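Local coordinates for F5/8 type C domain protein (Bacteroides ovatus, PDB 4ZRX), which probably hydrolyses alpha-L-fucosyl linkages in glycans, using a TIM-barrel glycosidase domain joined to a putative sugar-binding F5/8 type C domain, at residues Asn53-Gly57 with Pro330-Arg334; Glu59-Gly63 with Trp148-Ala152; Phe141-Pro147 with Val179-Asp185. All coordinates share one frame. Residue numbers count along the deposited sequence, not the author numbering.

Contact 1 (Asn53-Gly57 with Pro330-Arg334)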
ATOM      1  N   ASN A  53      -9.540  18.014  -8.652  1.00 19.88           N
ATOM      2  CA  ASN A  53      -9.088  16.929  -9.528  1.00 19.75           C
ATOM      3  C   ASN A  53     -10.150  15.857  -9.695  1.00 19.94           C
ATOM      4  O   ASN A  53     -10.207  15.168 -10.735  1.00 20.21           O
ATOM      5  CB  ASN A  53      -7.839  16.253  -9.006  1.00 19.48           C
ATOM      6  CG  ASN A  53      -6.614  17.092  -9.071  1.00 20.26           C
ATOM      7  OD1 ASN A  53      -6.593  18.225  -9.543  1.00 21.48           O
ATOM      8  ND2 ASN A  53      -5.554  16.526  -8.570  1.00 20.22           N
ATOM      9  N   THR A  54     -11.002  15.681  -8.674  1.00 18.72           N
ATOM     10  CA  THR A  54     -12.083  14.729  -8.770  1.00 18.50           C
ATOM     11  C   THR A  54     -13.007  15.074  -9.949  1.00 20.10           C
ATOM     12  O   THR A  54     -13.590  14.174 -10.575  1.00 20.06           O
ATOM     13  CB  THR A  54     -12.917  14.747  -7.471  1.00 19.13           C
ATOM     14  OG1 THR A  54     -12.055  14.570  -6.345  1.00 18.38           O
ATOM     15  CG2 THR A  54     -14.016  13.697  -7.477  1.00 19.20           C
ATOM     16  N   PHE A  55     -13.140  16.374 -10.229  1.00 19.46           N
ATOM     17  CA  PHE A  55     -14.058  16.892 -11.251  1.00 20.71           C
ATOM     18  C   PHE A  55     -13.422  17.091 -12.612  1.00 22.30           C
ATOM     19  O   PHE A  55     -14.145  17.190 -13.620  1.00 23.85           O
ATOM     20  CB  PHE A  55     -14.758  18.157 -10.750  1.00 20.01           C
ATOM     21  CG  PHE A  55     -15.597  17.867  -9.554  1.00 19.88           C
ATOM     22  CD1 PHE A  55     -16.901  17.439  -9.684  1.00 20.10           C
ATOM     23  CD2 PHE A  55     -15.017  17.889  -8.294  1.00 19.06           C
ATOM     24  CE1 PHE A  55     -17.664  17.091  -8.555  1.00 20.29           C
ATOM     25  CE2 PHE A  55     -15.749  17.507  -7.180  1.00 18.65           C
ATOM     26  CZ  PHE A  55     -17.070  17.096  -7.315  1.00 18.80           C
ATOM     27  N   THR A  56     -12.092  17.177 -12.659  1.00 22.27           N
ATOM     28  CA  THR A  56     -11.419  17.300 -13.943  1.00 22.14           C
ATOM     29  C   THR A  56     -10.911  15.980 -14.509  1.00 23.16           C
ATOM     30  O   THR A  56     -10.567  15.901 -15.693  1.00 23.21           O
ATOM     31  CB  THR A  56     -10.186  18.219 -13.820  1.00 22.34           C
ATOM     32  OG1 THR A  56      -9.259  17.681 -12.859  1.00 21.46           O
ATOM     33  CG2 THR A  56     -10.597  19.572 -13.423  1.00 23.05           C
ATOM     34  N   GLY A  57     -10.797  14.972 -13.662  1.00 23.00           N
ATOM     35  CA  GLY A  57     -10.242  13.690 -14.029  1.00 23.96           C
ATOM     36  C   GLY A  57      -8.734  13.637 -14.031  1.00 24.08           C
ATOM     37  O   GLY A  57      -8.179  12.722 -14.549  1.00 26.38           O
ATOM     38  N   PRO A 330     -11.001   7.258  -2.624  1.00 15.31           N
ATOM     39  CA  PRO A 330     -11.350   8.620  -3.086  1.00 15.36           C
ATOM     40  C   PRO A 330     -12.835   8.838  -3.258  1.00 15.91           C
ATOM     41  O   PRO A 330     -13.434   8.138  -4.064  1.00 16.23           O
ATOM     42  CB  PRO A 330     -10.702   8.694  -4.436  1.00 16.31           C
ATOM     43  CG  PRO A 330     -10.672   7.264  -4.924  1.00 16.02           C
ATOM     44  CD  PRO A 330     -10.591   6.384  -3.730  1.00 15.88           C
ATOM     45  N   PRO A 331     -13.422   9.843  -2.611  1.00 15.91           N
ATOM     46  CA  PRO A 331     -14.820  10.164  -2.888  1.00 17.04           C
ATOM     47  C   PRO A 331     -15.002  10.624  -4.329  1.00 17.59           C
ATOM     48  O   PRO A 331     -14.114  11.232  -4.925  1.00 17.96           O
ATOM     49  CB  PRO A 331     -15.139  11.268  -1.892  1.00 17.06           C
ATOM     50  CG  PRO A 331     -14.165  11.056  -0.768  1.00 16.72           C
ATOM     51  CD  PRO A 331     -12.881  10.633  -1.483  1.00 16.03           C
ATOM     52  N   ASP A 332     -16.168  10.328  -4.887  1.00 18.70           N
ATOM     53  CA  ASP A 332     -16.459  10.593  -6.275  1.00 18.67           C
ATOM     54  C   ASP A 332     -17.119  11.974  -6.537  1.00 18.85           C
ATOM     55  O   ASP A 332     -17.100  12.857  -5.648  1.00 18.38           O
ATOM     56  CB  ASP A 332     -17.311   9.423  -6.792  1.00 19.09           C
ATOM     57  CG  ASP A 332     -18.708   9.402  -6.271  1.00 20.44           C
ATOM     58  OD1 ASP A 332     -19.161  10.325  -5.570  1.00 19.53           O
ATOM     59  OD2 ASP A 332     -19.392   8.397  -6.635  1.00 22.37           O
ATOM     60  N   ARG A 333     -17.655  12.168  -7.759  1.00 19.34           N
ATOM     61  CA  ARG A 333     -18.245  13.478  -8.108  1.00 20.49           C
ATOM     62  C   ARG A 333     -19.602  13.727  -7.452  1.00 20.66           C
ATOM     63  O   ARG A 333     -20.104  14.862  -7.466  1.00 21.74           O
ATOM     64  CB  ARG A 333     -18.336  13.652  -9.610  1.00 21.79           C
ATOM     65  CG  ARG A 333     -16.999  13.682 -10.267  1.00 21.94           C
ATOM     66  CD  ARG A 333     -17.102  13.979 -11.755  1.00 23.64           C
ATOM     67  NE  ARG A 333     -15.793  13.817 -12.391  1.00 23.43           N
ATOM     68  CZ  ARG A 333     -15.559  13.908 -13.689  1.00 25.60           C
ATOM     69  NH1 ARG A 333     -16.558  14.216 -14.523  1.00 26.41           N
ATOM     70  NH2 ARG A 333     -14.319  13.693 -14.146  1.00 25.94           N
ATOM     71  N   ARG A 334     -20.198  12.692  -6.850  1.00 20.53           N
ATOM     72  CA  ARG A 334     -21.347  12.891  -5.948  1.00 20.75           C
ATOM     73  C   ARG A 334     -20.896  13.398  -4.591  1.00 20.68           C
ATOM     74  O   ARG A 334     -21.693  13.880  -3.794  1.00 21.92           O
ATOM     75  CB  ARG A 334     -22.113  11.585  -5.760  1.00 21.74           C
ATOM     76  CG  ARG A 334     -22.633  11.044  -7.049  1.00 22.64           C
ATOM     77  CD  ARG A 334     -23.271   9.685  -6.823  1.00 23.91           C
ATOM     78  NE  ARG A 334     -22.261   8.671  -6.538  1.00 23.76           N
ATOM     79  CZ  ARG A 334     -22.493   7.413  -6.167  1.00 25.40           C
ATOM     80  NH1 ARG A 334     -23.710   6.917  -6.098  1.00 26.90           N
ATOM     81  NH2 ARG A 334     -21.476   6.625  -5.916  1.00 25.45           N
TER
HETATM   82  O   HOH W   1     -11.592  11.975  -5.540  1.00 16.44           O
HETATM   83  O   HOH W   2     -12.858  11.896 -12.427  1.00 26.01           O

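Contact 2 (Glu59-Gly63 with Trp148-Ala152)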
ATOM      1  N   GLU A  59      -4.897  13.429 -12.155  1.00 21.83           N
ATOM      2  CA  GLU A  59      -4.219  13.025 -10.944  1.00 20.73           C
ATOM      3  C   GLU A  59      -3.493  14.180 -10.282  1.00 21.04           C
ATOM      4  O   GLU A  59      -3.452  14.246  -9.064  1.00 20.64           O
ATOM      5  CB  GLU A  59      -3.220  11.850 -11.194  1.00 20.53           C
ATOM      6  CG  GLU A  59      -3.981  10.495 -11.295  1.00 20.70           C
ATOM      7  CD  GLU A  59      -4.509  10.083  -9.909  1.00 19.67           C
ATOM      8  OE1 GLU A  59      -3.657   9.772  -9.037  1.00 18.71           O
ATOM      9  OE2 GLU A  59      -5.750  10.104  -9.717  1.00 18.13           O
ATOM     10  N   TRP A  60      -2.830  15.019 -11.088  1.00 21.19           N
ATOM     11  CA  TRP A  60      -2.250  16.254 -10.588  1.00 21.91           C
ATOM     12  C   TRP A  60      -2.901  17.388 -11.386  1.00 22.13           C
ATOM     13  O   TRP A  60      -2.900  17.370 -12.616  1.00 22.20           O
ATOM     14  CB  TRP A  60      -0.736  16.320 -10.811  1.00 23.58           C
ATOM     15  CG  TRP A  60       0.112  15.586  -9.799  1.00 23.79           C
ATOM     16  CD1 TRP A  60      -0.303  14.795  -8.791  1.00 22.41           C
ATOM     17  CD2 TRP A  60       1.553  15.570  -9.767  1.00 24.02           C
ATOM     18  NE1 TRP A  60       0.787  14.285  -8.106  1.00 22.63           N
ATOM     19  CE2 TRP A  60       1.932  14.762  -8.671  1.00 24.58           C
ATOM     20  CE3 TRP A  60       2.541  16.170 -10.549  1.00 25.64           C
ATOM     21  CZ2 TRP A  60       3.291  14.519  -8.339  1.00 26.11           C
ATOM     22  CZ3 TRP A  60       3.894  15.945 -10.209  1.00 27.56           C
ATOM     23  CH2 TRP A  60       4.238  15.117  -9.110  1.00 27.29           C
ATOM     24  N   GLY A  61      -3.437  18.354 -10.689  1.00 21.79           N
ATOM     25  CA  GLY A  61      -3.976  19.577 -11.350  1.00 22.06           C
ATOM     26  C   GLY A  61      -2.873  20.577 -11.584  1.00 23.09           C
ATOM     27  O   GLY A  61      -1.767  20.470 -11.031  1.00 23.34           O
ATOM     28  N   ASP A  62      -3.179  21.621 -12.360  1.00 23.29           N
ATOM     29  CA  ASP A  62      -2.124  22.563 -12.764  1.00 24.43           C
ATOM     30  C   ASP A  62      -2.253  23.940 -12.141  1.00 24.41           C
ATOM     31  O   ASP A  62      -1.418  24.838 -12.412  1.00 24.32           O
ATOM     32  CB  ASP A  62      -2.083  22.669 -14.283  1.00 27.00           C
ATOM     33  CG  ASP A  62      -3.371  23.248 -14.883  1.00 28.43           C
ATOM     34  OD1 ASP A  62      -4.331  23.661 -14.162  1.00 28.52           O
ATOM     35  OD2 ASP A  62      -3.464  23.251 -16.135  1.00 33.50           O
ATOM     36  N   GLY A  63      -3.296  24.164 -11.346  1.00 23.34           N
ATOM     37  CA  GLY A  63      -3.455  25.450 -10.652  1.00 24.55           C
ATOM     38  C   GLY A  63      -4.292  26.462 -11.460  1.00 25.21           C
ATOM     39  O   GLY A  63      -4.680  27.501 -10.960  1.00 26.25           O
ATOM     40  N   TRP A 148       3.823  22.159  -2.163  1.00 21.98           N
ATOM     41  CA  TRP A 148       3.864  22.649  -3.549  1.00 22.68           C
ATOM     42  C   TRP A 148       2.446  23.168  -3.905  1.00 22.93           C
ATOM     43  O   TRP A 148       1.454  22.454  -3.766  1.00 21.97           O
ATOM     44  CB  TRP A 148       4.255  21.508  -4.490  1.00 22.81           C
ATOM     45  CG  TRP A 148       4.360  21.834  -5.970  1.00 23.09           C
ATOM     46  CD1 TRP A 148       4.719  23.034  -6.563  1.00 25.56           C
ATOM     47  CD2 TRP A 148       4.126  20.929  -7.030  1.00 23.33           C
ATOM     48  NE1 TRP A 148       4.714  22.900  -7.940  1.00 25.17           N
ATOM     49  CE2 TRP A 148       4.377  21.619  -8.250  1.00 24.62           C
ATOM     50  CE3 TRP A 148       3.745  19.578  -7.081  1.00 22.89           C
ATOM     51  CZ2 TRP A 148       4.217  21.002  -9.495  1.00 24.64           C
ATOM     52  CZ3 TRP A 148       3.577  18.982  -8.294  1.00 23.52           C
ATOM     53  CH2 TRP A 148       3.828  19.698  -9.504  1.00 25.32           C
ATOM     54  N   ASP A 149       2.371  24.417  -4.374  1.00 22.03           N
ATOM     55  CA  ASP A 149       1.105  25.036  -4.680  1.00 21.44           C
ATOM     56  C   ASP A 149       1.259  25.681  -6.059  1.00 22.92           C
ATOM     57  O   ASP A 149       2.007  26.645  -6.222  1.00 23.07           O
ATOM     58  CB  ASP A 149       0.752  26.061  -3.583  1.00 22.00           C
ATOM     59  CG  ASP A 149      -0.631  26.635  -3.709  1.00 22.16           C
ATOM     60  OD1 ASP A 149      -1.091  26.838  -4.865  1.00 23.40           O
ATOM     61  OD2 ASP A 149      -1.288  26.917  -2.643  1.00 22.74           O
ATOM     62  N   ARG A 150       0.541  25.148  -7.038  1.00 21.44           N
ATOM     63  CA  ARG A 150       0.688  25.587  -8.399  1.00 22.82           C
ATOM     64  C   ARG A 150      -0.257  26.749  -8.717  1.00 23.41           C
ATOM     65  O   ARG A 150      -0.223  27.239  -9.835  1.00 25.27           O
ATOM     66  CB  ARG A 150       0.363  24.420  -9.337  1.00 22.91           C
ATOM     67  CG  ARG A 150       1.324  23.241  -9.115  1.00 23.70           C
ATOM     68  CD  ARG A 150       0.932  22.070  -9.996  1.00 24.63           C
ATOM     69  NE  ARG A 150       1.517  22.199 -11.336  1.00 27.18           N
ATOM     70  CZ  ARG A 150       1.538  21.211 -12.244  1.00 28.51           C
ATOM     71  NH1 ARG A 150       0.940  20.061 -12.041  1.00 28.60           N
ATOM     72  NH2 ARG A 150       2.156  21.419 -13.394  1.00 32.42           N
ATOM     73  N   ASN A 151      -1.118  27.146  -7.797  1.00 23.47           N
ATOM     74  CA  ASN A 151      -2.053  28.253  -8.035  1.00 24.33           C
ATOM     75  C   ASN A 151      -1.546  29.527  -7.410  1.00 26.15           C
ATOM     76  O   ASN A 151      -1.556  30.592  -8.047  1.00 27.77           O
ATOM     77  CB  ASN A 151      -3.405  27.953  -7.463  1.00 23.30           C
ATOM     78  CG  ASN A 151      -4.360  29.138  -7.588  1.00 24.03           C
ATOM     79  OD1 ASN A 151      -4.465  29.995  -6.690  1.00 23.89           O
ATOM     80  ND2 ASN A 151      -5.023  29.216  -8.740  1.00 24.06           N
ATOM     81  N   ALA A 152      -1.084  29.448  -6.183  1.00 26.53           N
ATOM     82  CA  ALA A 152      -0.728  30.621  -5.416  1.00 27.10           C
ATOM     83  C   ALA A 152       0.345  31.475  -6.114  1.00 29.88           C
ATOM     84  O   ALA A 152       1.455  31.017  -6.391  1.00 28.65           O
ATOM     85  CB  ALA A 152      -0.273  30.250  -4.021  1.00 27.31           C
TER
HETATM   86  O   HOH W   3      -1.210  27.826 -12.306  1.00 43.77           O

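Contact 3 (Phe141-Pro147 with Val179-Asp185). With EDO (1,2-ethanediol), chain B.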
ATOM      1  N   PHE A 141      -8.692  12.505  13.048  1.00 18.67           N
ATOM      2  CA  PHE A 141      -8.732  13.388  11.867  1.00 20.10           C
ATOM      3  C   PHE A 141      -7.349  13.856  11.625  1.00 18.83           C
ATOM      4  O   PHE A 141      -6.634  14.320  12.561  1.00 18.87           O
ATOM      5  CB  PHE A 141      -9.684  14.552  12.245  1.00 21.10           C
ATOM      6  CG  PHE A 141      -9.742  15.679  11.293  1.00 22.68           C
ATOM      7  CD1 PHE A 141     -10.494  15.585  10.168  1.00 24.02           C
ATOM      8  CD2 PHE A 141      -9.116  16.859  11.588  1.00 23.59           C
ATOM      9  CE1 PHE A 141     -10.646  16.715   9.307  1.00 26.00           C
ATOM     10  CE2 PHE A 141      -9.217  17.974  10.735  1.00 24.81           C
ATOM     11  CZ  PHE A 141      -9.991  17.897   9.607  1.00 24.68           C
ATOM     12  N   GLY A 142      -6.982  13.855  10.356  1.00 17.38           N
ATOM     13  CA  GLY A 142      -5.723  14.380   9.917  1.00 17.19           C
ATOM     14  C   GLY A 142      -5.886  15.201   8.649  1.00 17.81           C
ATOM     15  O   GLY A 142      -6.881  15.081   7.952  1.00 16.58           O
ATOM     16  N   VAL A 143      -4.907  16.062   8.369  1.00 17.69           N
ATOM     17  CA  VAL A 143      -4.908  16.903   7.198  1.00 18.18           C
ATOM     18  C   VAL A 143      -3.649  16.803   6.348  1.00 17.34           C
ATOM     19  O   VAL A 143      -2.551  16.785   6.860  1.00 17.84           O
ATOM     20  CB  VAL A 143      -5.211  18.386   7.508  1.00 20.78           C
ATOM     21  CG1 VAL A 143      -6.602  18.499   8.134  1.00 22.38           C
ATOM     22  CG2 VAL A 143      -4.171  18.938   8.406  1.00 21.15           C
ATOM     23  N   TYR A 144      -3.862  16.836   5.039  1.00 16.44           N
ATOM     24  CA  TYR A 144      -2.840  16.903   3.989  1.00 16.44           C
ATOM     25  C   TYR A 144      -2.944  18.326   3.451  1.00 17.73           C
ATOM     26  O   TYR A 144      -4.005  18.749   3.010  1.00 18.15           O
ATOM     27  CB  TYR A 144      -3.143  15.879   2.915  1.00 16.34           C
ATOM     28  CG  TYR A 144      -2.311  15.907   1.662  1.00 15.59           C
ATOM     29  CD1 TYR A 144      -2.429  16.898   0.732  1.00 15.38           C
ATOM     30  CD2 TYR A 144      -1.503  14.826   1.338  1.00 16.36           C
ATOM     31  CE1 TYR A 144      -1.688  16.895  -0.406  1.00 15.93           C
ATOM     32  CE2 TYR A 144      -0.800  14.779   0.168  1.00 16.44           C
ATOM     33  CZ  TYR A 144      -0.886  15.841  -0.728  1.00 16.88           C
ATOM     34  OH  TYR A 144      -0.190  15.925  -1.891  1.00 17.83           O
ATOM     35  N   LEU A 145      -1.835  19.057   3.536  1.00 17.35           N
ATOM     36  CA  LEU A 145      -1.791  20.432   3.051  1.00 17.94           C
ATOM     37  C   LEU A 145      -0.564  20.526   2.160  1.00 18.08           C
ATOM     38  O   LEU A 145       0.565  20.578   2.647  1.00 18.83           O
ATOM     39  CB  LEU A 145      -1.745  21.424   4.217  1.00 18.84           C
ATOM     40  CG  LEU A 145      -1.643  22.891   3.812  1.00 20.01           C
ATOM     41  CD1 LEU A 145      -2.960  23.406   3.253  1.00 20.80           C
ATOM     42  CD2 LEU A 145      -1.189  23.755   4.973  1.00 20.85           C
ATOM     43  N   SER A 146      -0.775  20.556   0.837  1.00 18.15           N
ATOM     44  CA  SER A 146       0.373  20.449  -0.102  1.00 18.30           C
ATOM     45  C   SER A 146       1.363  21.611   0.002  1.00 19.52           C
ATOM     46  O   SER A 146       0.954  22.786  -0.206  1.00 20.05           O
ATOM     47  CB  SER A 146      -0.114  20.298  -1.523  1.00 18.86           C
ATOM     48  OG  SER A 146       0.940  20.246  -2.432  1.00 18.82           O
ATOM     49  N   PRO A 147       2.628  21.321   0.331  1.00 20.11           N
ATOM     50  CA  PRO A 147       3.648  22.405   0.278  1.00 21.47           C
ATOM     51  C   PRO A 147       3.733  23.002  -1.127  1.00 22.17           C
ATOM     52  O   PRO A 147       3.650  24.218  -1.256  1.00 22.16           O
ATOM     53  CB  PRO A 147       4.934  21.687   0.714  1.00 21.32           C
ATOM     54  CG  PRO A 147       4.427  20.559   1.562  1.00 20.48           C
ATOM     55  CD  PRO A 147       3.193  20.086   0.923  1.00 19.12           C
ATOM     56  N   VAL A 179      -6.265  17.379  15.657  1.00 21.13           N
ATOM     57  CA  VAL A 179      -5.669  16.893  14.453  1.00 21.00           C
ATOM     58  C   VAL A 179      -4.518  15.963  14.855  1.00 20.43           C
ATOM     59  O   VAL A 179      -3.629  16.384  15.614  1.00 22.19           O
ATOM     60  CB  VAL A 179      -5.110  18.024  13.595  1.00 20.70           C
ATOM     61  CG1 VAL A 179      -4.359  17.487  12.403  1.00 20.99           C
ATOM     62  CG2 VAL A 179      -6.216  18.955  13.154  1.00 21.03           C
ATOM     63  N   HIS A 180      -4.550  14.720  14.392  1.00 19.34           N
ATOM     64  CA  HIS A 180      -3.544  13.729  14.788  1.00 19.09           C
ATOM     65  C   HIS A 180      -2.374  13.568  13.813  1.00 18.23           C
ATOM     66  O   HIS A 180      -1.338  13.037  14.200  1.00 19.18           O
ATOM     67  CB  HIS A 180      -4.190  12.411  15.092  1.00 19.18           C
ATOM     68  CG  HIS A 180      -4.769  12.325  16.470  1.00 21.15           C
ATOM     69  ND1 HIS A 180      -6.009  12.847  16.803  1.00 22.75           N
ATOM     70  CD2 HIS A 180      -4.252  11.823  17.620  1.00 22.80           C
ATOM     71  CE1 HIS A 180      -6.237  12.654  18.095  1.00 23.51           C
ATOM     72  NE2 HIS A 180      -5.190  12.024  18.603  1.00 23.93           N
ATOM     73  N   GLU A 181      -2.525  14.011  12.573  1.00 17.66           N
ATOM     74  CA  GLU A 181      -1.446  13.880  11.605  1.00 17.18           C
ATOM     75  C   GLU A 181      -1.566  15.016  10.608  1.00 17.64           C
ATOM     76  O   GLU A 181      -2.687  15.305  10.173  1.00 18.21           O
ATOM     77  CB  GLU A 181      -1.488  12.491  10.888  1.00 16.06           C
ATOM     78  CG  GLU A 181      -0.391  12.235   9.840  1.00 16.46           C
ATOM     79  CD  GLU A 181      -0.206  10.785   9.426  1.00 16.56           C
ATOM     80  OE1 GLU A 181      -0.784   9.897  10.055  1.00 17.67           O
ATOM     81  OE2 GLU A 181       0.630  10.544   8.509  1.00 16.91           O
ATOM     82  N   VAL A 182      -0.420  15.599  10.246  1.00 17.80           N
ATOM     83  CA  VAL A 182      -0.283  16.633   9.243  1.00 18.01           C
ATOM     84  C   VAL A 182       0.694  16.150   8.196  1.00 18.08           C
ATOM     85  O   VAL A 182       1.849  15.834   8.524  1.00 18.14           O
ATOM     86  CB  VAL A 182       0.238  17.974   9.839  1.00 19.27           C
ATOM     87  CG1 VAL A 182       0.329  19.003   8.792  1.00 20.14           C
ATOM     88  CG2 VAL A 182      -0.738  18.424  10.934  1.00 19.81           C
ATOM     89  N   TRP A 183       0.187  15.970   6.965  1.00 17.28           N
ATOM     90  CA  TRP A 183       0.944  15.340   5.912  1.00 17.43           C
ATOM     91  C   TRP A 183       1.456  16.420   4.974  1.00 18.63           C
ATOM     92  O   TRP A 183       0.651  17.178   4.394  1.00 19.21           O
ATOM     93  CB  TRP A 183       0.006  14.397   5.147  1.00 16.38           C
ATOM     94  CG  TRP A 183       0.536  13.075   4.772  1.00 16.83           C
ATOM     95  CD1 TRP A 183       0.559  11.971   5.567  1.00 17.02           C
ATOM     96  CD2 TRP A 183       1.019  12.636   3.486  1.00 15.98           C
ATOM     97  NE1 TRP A 183       1.049  10.906   4.907  1.00 16.14           N
ATOM     98  CE2 TRP A 183       1.311  11.252   3.613  1.00 15.51           C
ATOM     99  CE3 TRP A 183       1.344  13.276   2.295  1.00 16.23           C
ATOM    100  CZ2 TRP A 183       1.824  10.490   2.550  1.00 15.99           C
ATOM    101  CZ3 TRP A 183       1.836  12.534   1.260  1.00 16.59           C
ATOM    102  CH2 TRP A 183       2.038  11.144   1.369  1.00 15.95           C
ATOM    103  N   PHE A 184       2.782  16.489   4.836  1.00 17.71           N
ATOM    104  CA  PHE A 184       3.442  17.423   3.929  1.00 18.37           C
ATOM    105  C   PHE A 184       4.184  16.658   2.846  1.00 18.29           C
ATOM    106  O   PHE A 184       5.306  16.167   3.012  1.00 18.88           O
ATOM    107  CB  PHE A 184       4.413  18.298   4.728  1.00 18.34           C
ATOM    108  CG  PHE A 184       3.771  19.263   5.714  1.00 19.42           C
ATOM    109  CD1 PHE A 184       2.608  19.953   5.423  1.00 19.63           C
ATOM    110  CD2 PHE A 184       4.453  19.591   6.879  1.00 19.72           C
ATOM    111  CE1 PHE A 184       2.091  20.877   6.293  1.00 20.47           C
ATOM    112  CE2 PHE A 184       3.949  20.542   7.785  1.00 21.21           C
ATOM    113  CZ  PHE A 184       2.734  21.187   7.502  1.00 20.95           C
ATOM    114  N   ASP A 185       3.500  16.485   1.718  1.00 18.65           N
ATOM    115  CA  ASP A 185       4.002  15.770   0.581  1.00 19.46           C
ATOM    116  C   ASP A 185       5.273  16.405   0.077  1.00 21.13           C
ATOM    117  O   ASP A 185       5.374  17.644   0.029  1.00 20.57           O
ATOM    118  CB  ASP A 185       2.931  15.769  -0.466  1.00 20.42           C
ATOM    119  CG  ASP A 185       3.119  14.748  -1.533  1.00 22.40           C
ATOM    120  OD1 ASP A 185       4.224  14.194  -1.662  1.00 24.11           O
ATOM    121  OD2 ASP A 185       2.087  14.521  -2.221  1.00 22.96           O
TER
HETATM  122  C1  EDO B 701       5.324  11.162  -0.607  1.00 29.91           C
HETATM  123  O1  EDO B 701       4.678  11.175  -1.880  1.00 32.89           O
HETATM  124  C2  EDO B 701       6.821  11.383  -0.789  1.00 28.96           C
HETATM  125  O2  EDO B 701       7.061  12.793  -0.922  1.00 26.89           O
HETATM  126  O   HOH W   4      -8.254  13.789  15.589  1.00 19.99           O

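Contact 1 (Asn53-Gly57 with Pro330-Arg334)
Two beta-alpha loops of the TIM barrel meet here: strands 44-48 and 324-328 are parallel neighbours in the barrel sheet, and the short helix 52-56 after one lies against the irregular chain that follows the other. This second chain begins at Pro330 and comes within reach of the helix at Pro331. Pro331 lacks an N-H, but its carbonyl still accepts: a water donates to Pro331 O (2.7 Å from the water O) and accepts from Thr54 OG1 (2.8 Å), a hydroxyl that is also hydrogen-bonded to Gly51 N. Thr54 CG2 lies against the backbone, 3.5 Å from Pro331 O and 3.7 Å from Asp332 C, a small methyl suiting such a close approach. Asp332 follows, its CB directed away from the helix. The long, extended side chain of Arg333 then reaches along the end of the helix. Its NE donates to Thr54 O at 2.9 Å, a second water bridges NH2 and the same carbonyl, and the guanidinium has Phe55 O over one face. Phe55 adds an aromatic edge, CE1 lying 3.5 Å from Arg333 O. Nearby, Gly57 leaves the helix with positive phi, a conformation glycine adopts easily. Arg334 turns back to Asp332 in a salt bridge, Arg334 NE and NH2 both donating to Asp332 OD2, at 2.9 and 2.8 Å.

Contact 2 (Glu59-Gly63 with Trp148-Ala152)
Gly63 lies so close to the opposite backbone that its CA is only 4.1 Å from Asn151 CA. A CB modelled on Gly63 would point at the other loop and sit 2.3 Å from Arg150 O, a clash, and at these backbone angles it would also press on the carbonyl O of Asp62. With no side chain in the way, Gly63 O accepts a nearly straight hydrogen bond from Asn151 ND2 at 2.8 Å, and a water joins the carbonyls Asp62 O (3.0 Å from the water O) and Arg150 O (2.7 Å). Arg150 extends back along the first loop, its flat guanidinium laid over Asp62 CA, with NH1 2.9 Å from Gly61 O; a long, flexible cation suits this partly exposed seam. At the other end two indoles form a T-shaped stack: the edge of Trp148 is directed at the face of Trp60, six-membered centroids 5.2 Å apart and planes at 77°. Trp148 also meets His99, and its NE1 is hydrogen-bonded to Glu190. Asp149 OD1 accepts from Asn151 N, making an Asx turn, and from Ala152 N, extending it to an Asx motif. A 1,2-ethanediol, probably from the crystallisation liquor, lies about 5 Å from the Trp60 side chain. Both loops follow C-terminal strand ends, where TIM-barrel active sites lie, and the paired indoles are consistent with a carbohydrate pocket there.

Contact 3 (Phe141-Pro147 with Val179-Asp185)
Tyr144 OH donates to Asp185 OD2 at 2.7 Å, holding a carboxylate just past the end of strand 181-184. Asp185 OD1 accepts from both hydroxyls of a 1,2-ethanediol, probably from the crystallisation liquor (O1 at 3.1 Å, O2 at 3.2 Å), and also binds Ala187 N. Behind it runs regular parallel pairing: His180 N to Phe141 O (2.8 Å), Val143 N to Glu181 O (3.0 Å), Trp183 N to Val143 O (2.9 Å) and Leu145 N to Trp183 O (3.2 Å). The strands belong to a beta-alpha-beta unit whose crossover is helix 158-174. Gly142 allows the close approach, since a CB modelled there would lie 2.9 Å from Glu181 O. Val143 and Val182 share one face, where branched side chains suit a strand, their CG2 atoms 4.3 Å apart; Phe141 packs on Val179 and on helix 126-137. Tyr144 and Trp183 share the other, with near-parallel but slid rings, Tyr144 CE2 3.4 Å from Trp183 CE3, and Trp183 NE1 bound to Glu286. Just past strand 140-145, Pro147 CG rests on Phe184 CB at 3.9 Å. A carboxylate held by Tyr144 at the C-terminal end of a barrel strand, while accepting from hydroxyls, is consistent with a site for a sugar.

In the fold
All three contacts belong to the TIM barrel, at different depths. Contact 3 is core: neighbouring strands joined by regular backbone bonds and apolar side chains, though its C-terminal end closes with a tyrosine-carboxylate bond, so its chemistry turns polar toward the barrel mouth. Contacts 1 and 2 are partly buried meetings of the loops that follow barrel strands, where waters, arginines and side chain-to-carbonyl bonds replace the regular pairing. Contact 2 continues contact 3 directly, since Trp148 follows Pro147, so strand 140-145 feeds both. Contacts 1 and 2 touch as well: both draw on the chain after strand 44-48, and Asn53 ND2 packs 3.1 Å from Glu59 O. Contacts 1 and 3 do not touch.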